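Local atomic coordinates of UBP3-associated protein BRE5 (PDB entry 1ZX2), a protein that acts as the cofactor of the deubiquitinating enzyme Ubp3, working with it to cleave ubiquitin, here represented by its NTF2-like domain. Residues A[119-124]-A[132-137]; A[96-101]-A[123-128]. All blocks are in the same frame, centred on the assembly; numbering follows the deposited sequence.

Interaction 1 (A[119-124]-A[132-137])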
loop_
_atom_site.group_PDB
_atom_site.type_symbol
_atom_site.label_atom_id
_atom_site.label_comp_id
_atom_site.label_asym_id
_atom_site.label_seq_id
_atom_site.Cartn_x
_atom_site.Cartn_y
_atom_site.Cartn_z
ATOM N N GLN A 119 1.038 5.040 -4.669
ATOM C CA GLN A 119 -0.269 5.201 -4.013
ATOM C C GLN A 119 -0.813 3.852 -3.618
ATOM O O GLN A 119 -0.787 2.938 -4.411
ATOM C CB GLN A 119 -1.257 5.834 -4.969
ATOM C CG GLN A 119 -2.689 6.168 -4.354
ATOM C CD GLN A 119 -3.336 7.355 -5.036
ATOM O OE1 GLN A 119 -4.015 8.190 -4.386
ATOM N NE2 GLN A 119 -3.221 7.395 -6.321
ATOM N N THR A 120 -1.414 3.791 -2.447
ATOM C CA THR A 120 -2.052 2.624 -1.939
ATOM C C THR A 120 -3.456 2.959 -1.567
ATOM O O THR A 120 -3.685 4.005 -0.982
ATOM C CB THR A 120 -1.301 2.149 -0.671
ATOM O OG1 THR A 120 0.049 1.774 -1.060
ATOM C CG2 THR A 120 -1.897 0.868 -0.239
ATOM N N PHE A 121 -4.378 2.052 -1.857
ATOM C CA PHE A 121 -5.768 2.154 -1.453
ATOM C C PHE A 121 -6.142 0.918 -0.732
ATOM O O PHE A 121 -5.701 -0.153 -1.106
ATOM C CB PHE A 121 -6.655 2.174 -2.704
ATOM C CG PHE A 121 -6.481 3.381 -3.579
ATOM C CD1 PHE A 121 -5.710 3.312 -4.730
ATOM C CD2 PHE A 121 -7.097 4.555 -3.269
ATOM C CE1 PHE A 121 -5.554 4.383 -5.565
ATOM C CE2 PHE A 121 -6.968 5.693 -4.146
ATOM C CZ PHE A 121 -6.214 5.592 -5.268
ATOM N N ILE A 122 -7.051 1.031 0.242
ATOM C CA ILE A 122 -7.819 -0.133 0.675
ATOM C C ILE A 122 -9.275 0.154 0.346
ATOM O O ILE A 122 -9.803 1.193 0.686
ATOM C CB ILE A 122 -7.593 -0.425 2.149
ATOM C CG1 ILE A 122 -6.180 -0.917 2.394
ATOM C CG2 ILE A 122 -8.571 -1.471 2.691
ATOM C CD1 ILE A 122 -5.740 -1.073 3.847
ATOM N N LEU A 123 -9.945 -0.819 -0.265
ATOM C CA LEU A 123 -11.356 -0.776 -0.616
ATOM C C LEU A 123 -12.124 -1.788 0.180
ATOM O O LEU A 123 -11.705 -2.972 0.309
ATOM C CB LEU A 123 -11.517 -1.166 -2.060
ATOM C CG LEU A 123 -10.717 -0.496 -3.154
ATOM C CD1 LEU A 123 -11.060 -1.030 -4.509
ATOM C CD2 LEU A 123 -10.961 1.022 -3.074
ATOM N N LEU A 124 -13.216 -1.347 0.782
ATOM C CA LEU A 124 -14.067 -2.198 1.592
ATOM C C LEU A 124 -15.423 -2.195 0.945
ATOM O O LEU A 124 -15.928 -1.112 0.718
ATOM C CB LEU A 124 -14.281 -1.518 2.880
ATOM C CG LEU A 124 -14.686 -2.173 4.199
ATOM C CD1 LEU A 124 -15.703 -1.324 4.908
ATOM C CD2 LEU A 124 -14.914 -3.664 4.425
ATOM N N PHE A 132 -17.372 -0.692 -3.831
ATOM C CA PHE A 132 -16.194 -0.729 -3.017
ATOM C C PHE A 132 -15.844 0.714 -2.658
ATOM O O PHE A 132 -15.541 1.516 -3.571
ATOM C CB PHE A 132 -15.048 -1.316 -3.842
ATOM C CG PHE A 132 -14.993 -2.844 -3.794
ATOM C CD1 PHE A 132 -15.442 -3.600 -4.874
ATOM C CD2 PHE A 132 -14.545 -3.494 -2.652
ATOM C CE1 PHE A 132 -15.397 -5.008 -4.834
ATOM C CE2 PHE A 132 -14.479 -4.916 -2.573
ATOM C CZ PHE A 132 -14.922 -5.674 -3.687
ATOM N N ASP A 133 -15.931 1.038 -1.366
ATOM C CA ASP A 133 -15.490 2.329 -0.847
ATOM C C ASP A 133 -14.027 2.362 -0.334
ATOM O O ASP A 133 -13.561 1.429 0.295
ATOM C CB ASP A 133 -16.415 2.679 0.273
ATOM C CG ASP A 133 -17.832 2.994 -0.229
ATOM O OD1 ASP A 133 -18.075 2.952 -1.471
ATOM O OD2 ASP A 133 -18.737 3.327 0.555
ATOM N N ILE A 134 -13.339 3.483 -0.554
ATOM C CA ILE A 134 -11.980 3.677 -0.076
ATOM C C ILE A 134 -12.060 3.942 1.400
ATOM O O ILE A 134 -12.705 4.901 1.855
ATOM C CB ILE A 134 -11.339 4.832 -0.724
ATOM C CG1 ILE A 134 -11.402 4.700 -2.249
ATOM C CG2 ILE A 134 -9.903 4.958 -0.294
ATOM C CD1 ILE A 134 -10.987 5.961 -3.042
ATOM N N THR A 135 -11.381 3.103 2.185
ATOM C CA THR A 135 -11.182 3.373 3.625
ATOM C C THR A 135 -9.817 3.984 3.936
ATOM O O THR A 135 -9.600 4.651 4.979
ATOM C CB THR A 135 -11.394 2.125 4.512
ATOM O OG1 THR A 135 -10.464 1.103 4.117
ATOM C CG2 THR A 135 -12.806 1.594 4.343
ATOM N N ASN A 136 -8.890 3.812 3.007
ATOM C CA ASN A 136 -7.532 4.246 3.183
ATOM C C ASN A 136 -6.965 4.623 1.889
ATOM O O ASN A 136 -7.099 3.942 0.915
ATOM C CB ASN A 136 -6.669 3.056 3.742
ATOM C CG ASN A 136 -7.079 2.644 5.095
ATOM O OD1 ASN A 136 -6.599 3.189 6.158
ATOM N ND2 ASN A 136 -8.019 1.708 5.144
ATOM N N ASP A 137 -6.208 5.708 1.874
ATOM C CA ASP A 137 -5.565 6.196 0.686
ATOM C C ASP A 137 -4.308 6.863 1.165
ATOM O O ASP A 137 -4.383 7.820 1.946
ATOM C CB ASP A 137 -6.523 7.227 0.092
ATOM C CG ASP A 137 -5.988 7.987 -1.117
ATOM O OD1 ASP A 137 -4.787 7.945 -1.462
ATOM O OD2 ASP A 137 -6.764 8.743 -1.782
#
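F121 and D137 face each other as a non-hydrogen-bonded antiparallel pair, their side chains side by side and pointing the same way. CE2 of the F121 ring comes within 3.9 Å of OD2 of D137, the ring and carboxylate planes 45° apart. The CG of D137 lies anti to its own backbone N (chi1 174°), a rotation that carries the carboxylate to the hydroxyl of Y32, which hydrogen-bonds OD2 in this buried place. With an alanine in place of D137, the Y32 hydroxyl would probably lose this acceptor and a gap would open beside the F121 ring. At the edge of that ring, near its plane, sits CG2 of I134, while F13 and Y17 of helix 6-23 meet F121 edge-to-face. The two strands form a hairpin in the curved sheet of the NTF2-like fold, and a beta bulge shifts their register between I122 and L123. Before it, I122 N donates to N136 O (3.0 Å); at the bulge, T135 N reaches I122 O at 2.9 Å, nearly along the C=O axis. CD2 of L123 lies 3.8 Å from CG1 of I134, the two side chains crossing obliquely, branched aliphatics suited to the helix-covered face. On the other face, T135 turns CG2 anti to its carbonyl carbon, bringing this methyl to 3.7 Å from L124 CB. I122 lies alongside N136 there, next to T92 and Y91 of the second subunit.

Interaction 2 (A[96-101]-A[123-128])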
loop_
_atom_site.group_PDB
_atom_site.type_symbol
_atom_site.label_atom_id
_atom_site.label_comp_id
_atom_site.label_asym_id
_atom_site.label_seq_id
_atom_site.Cartn_x
_atom_site.Cartn_y
_atom_site.Cartn_z
ATOM N N HIS A 96 -11.468 -11.777 3.852
ATOM C CA HIS A 96 -10.860 -11.570 2.550
ATOM C C HIS A 96 -11.741 -10.858 1.548
ATOM O O HIS A 96 -11.569 -11.026 0.366
ATOM C CB HIS A 96 -10.359 -12.917 1.961
ATOM C CG HIS A 96 -9.015 -13.226 2.457
ATOM N ND1 HIS A 96 -8.796 -13.495 3.793
ATOM C CD2 HIS A 96 -7.798 -13.077 1.886
ATOM C CE1 HIS A 96 -7.496 -13.617 4.000
ATOM N NE2 HIS A 96 -6.868 -13.359 2.860
ATOM N N LYS A 97 -12.632 -10.004 2.009
ATOM C CA LYS A 97 -13.543 -9.330 1.083
ATOM C C LYS A 97 -13.078 -7.892 0.722
ATOM O O LYS A 97 -13.578 -7.282 -0.241
ATOM C CB LYS A 97 -14.941 -9.277 1.712
ATOM C CG LYS A 97 -15.589 -10.599 1.959
ATOM C CD LYS A 97 -15.756 -11.450 0.689
ATOM C CE LYS A 97 -16.840 -12.647 0.849
ATOM N NZ LYS A 97 -16.367 -13.863 0.125
ATOM N N SER A 98 -12.080 -7.343 1.464
ATOM C CA SER A 98 -11.531 -6.058 1.095
ATOM C C SER A 98 -10.394 -6.214 0.120
ATOM O O SER A 98 -9.885 -7.301 -0.106
ATOM C CB SER A 98 -11.034 -5.315 2.344
ATOM O OG SER A 98 -12.132 -5.090 3.188
ATOM N N ILE A 99 -9.998 -5.110 -0.494
ATOM C CA ILE A 99 -8.936 -5.149 -1.490
ATOM C C ILE A 99 -7.877 -4.129 -1.179
ATOM O O ILE A 99 -8.204 -2.995 -0.978
ATOM C CB ILE A 99 -9.512 -4.913 -2.895
ATOM C CG1 ILE A 99 -10.560 -5.982 -3.222
ATOM C CG2 ILE A 99 -8.422 -5.056 -3.952
ATOM C CD1 ILE A 99 -11.351 -5.730 -4.483
ATOM N N LEU A 100 -6.609 -4.551 -1.165
ATOM C CA LEU A 100 -5.452 -3.701 -1.093
ATOM C C LEU A 100 -4.901 -3.519 -2.516
ATOM O O LEU A 100 -4.704 -4.489 -3.219
ATOM C CB LEU A 100 -4.390 -4.410 -0.243
ATOM C CG LEU A 100 -3.011 -3.798 -0.239
ATOM C CD1 LEU A 100 -3.041 -2.442 0.468
ATOM C CD2 LEU A 100 -2.024 -4.748 0.509
ATOM N N ILE A 101 -4.700 -2.283 -2.922
ATOM C CA ILE A 101 -4.073 -1.901 -4.175
ATOM C C ILE A 101 -2.864 -1.079 -3.917
ATOM O O ILE A 101 -2.925 -0.148 -3.084
ATOM C CB ILE A 101 -5.071 -1.018 -5.025
ATOM C CG1 ILE A 101 -6.353 -1.767 -5.291
ATOM C CG2 ILE A 101 -4.515 -0.682 -6.367
ATOM C CD1 ILE A 101 -7.465 -1.007 -5.983
ATOM N N LEU A 123 -9.945 -0.819 -0.265
ATOM C CA LEU A 123 -11.356 -0.776 -0.616
ATOM C C LEU A 123 -12.124 -1.788 0.180
ATOM O O LEU A 123 -11.705 -2.972 0.309
ATOM C CB LEU A 123 -11.517 -1.166 -2.060
ATOM C CG LEU A 123 -10.717 -0.496 -3.154
ATOM C CD1 LEU A 123 -11.060 -1.030 -4.509
ATOM C CD2 LEU A 123 -10.961 1.022 -3.074
ATOM N N LEU A 124 -13.216 -1.347 0.782
ATOM C CA LEU A 124 -14.067 -2.198 1.592
ATOM C C LEU A 124 -15.423 -2.195 0.945
ATOM O O LEU A 124 -15.928 -1.112 0.718
ATOM C CB LEU A 124 -14.281 -1.518 2.880
ATOM C CG LEU A 124 -14.686 -2.173 4.199
ATOM C CD1 LEU A 124 -15.703 -1.324 4.908
ATOM C CD2 LEU A 124 -14.914 -3.664 4.425
ATOM N N PRO A 125 -16.090 -3.313 0.780
ATOM C CA PRO A 125 -17.496 -3.230 0.289
ATOM C C PRO A 125 -18.431 -2.320 1.165
ATOM O O PRO A 125 -18.403 -2.417 2.392
ATOM C CB PRO A 125 -17.999 -4.667 0.356
ATOM C CG PRO A 125 -16.699 -5.567 0.235
ATOM C CD PRO A 125 -15.643 -4.705 1.019
ATOM N N SER A 126 -19.287 -1.501 0.524
ATOM C CA SER A 126 -20.336 -0.743 1.216
ATOM C C SER A 126 -21.296 -1.744 1.913
ATOM O O SER A 126 -21.232 -2.934 1.641
ATOM C CB SER A 126 -21.164 0.125 0.220
ATOM O OG SER A 126 -21.637 -0.629 -0.902
ATOM N N SER A 127 -22.177 -1.255 2.781
ATOM C CA SER A 127 -22.931 -2.140 3.696
ATOM C C SER A 127 -23.804 -3.125 2.951
ATOM O O SER A 127 -23.978 -4.216 3.428
ATOM C CB SER A 127 -23.910 -1.360 4.578
ATOM O OG SER A 127 -23.318 -0.207 5.056
ATOM N N ASN A 128 -24.407 -2.698 1.826
ATOM C CA ASN A 128 -25.249 -3.596 1.006
ATOM C C ASN A 128 -24.480 -4.121 -0.255
ATOM O O ASN A 128 -25.047 -4.717 -1.202
ATOM C CB ASN A 128 -26.576 -2.853 0.637
ATOM C CG ASN A 128 -27.348 -2.359 1.891
ATOM O OD1 ASN A 128 -27.698 -3.169 2.755
ATOM N ND2 ASN A 128 -27.598 -1.040 1.993
#
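L123 and I99 form a hydrogen-bonded antiparallel pair where strands 98-109 and 115-125 run together as a beta hairpin, one of the long hairpins of the NTF2-like sheet. Two backbone bonds fasten the pair: L123 N donates to I99 O at 2.9 Å, and I99 N returns to L123 O at 2.9 Å. Both donors lie in the plane of the carbonyl they meet, and the N-H...O angles of 169° and 161° make the bonds nearly straight. The leucine side chain goes to the face covered by helix 6-23, where F13 packs on it. With chi2 near -179°, CD1 of L123 is anti to CA and meets CD1 of I101 at 3.9 Å, the side chains crossing at a slant. I99 and I101 also touch C10 of that helix, so beta-branched residues, which favour an extended backbone, give helix 6-23 an apolar surface to pack on. At L124 the side chain turns to the other face, and its CD2 approaches OG of S98 at 3.4 Å, a van der Waals contact. S98 is small enough to sit close to the neighbouring strand: its CB is 3.2 Å from L123 O. The strand then reaches P125, which has no N-H to offer a partner and suits the place where the pairing ends. The proline ring instead leans on the backbone just before strand 98-109, CD of P125 resting 3.5 Å from K97 O, with F132 of strand 132-141 also packing against it. Beyond it, S126 turns back within its own loop, where its OG hydrogen-bonds T131 N.

Strand 115-125 is the common element: interaction 1 joins it to strand 132-141 along one edge, interaction 2 to strand 98-109 along the other, with L123 and L124 shared. Interaction 1 is mostly buried, closer to the centre of the folded chain (about 7 Å between centres, against about 14 Å for interaction 2), and mixes aromatic and aliphatic packing under helix 6-23 with a buried carboxylate. Interaction 2 is only partly buried; aliphatic packing continues under the same helix, but the contact thins toward the loops. Both reach the second subunit, interaction 2 through H96 and L100. The two meet directly where F121 N probably hydrogen-bonds I101 O at 2.9 Å, and where F132 CE2 approaches K97 O at 3.4 Å.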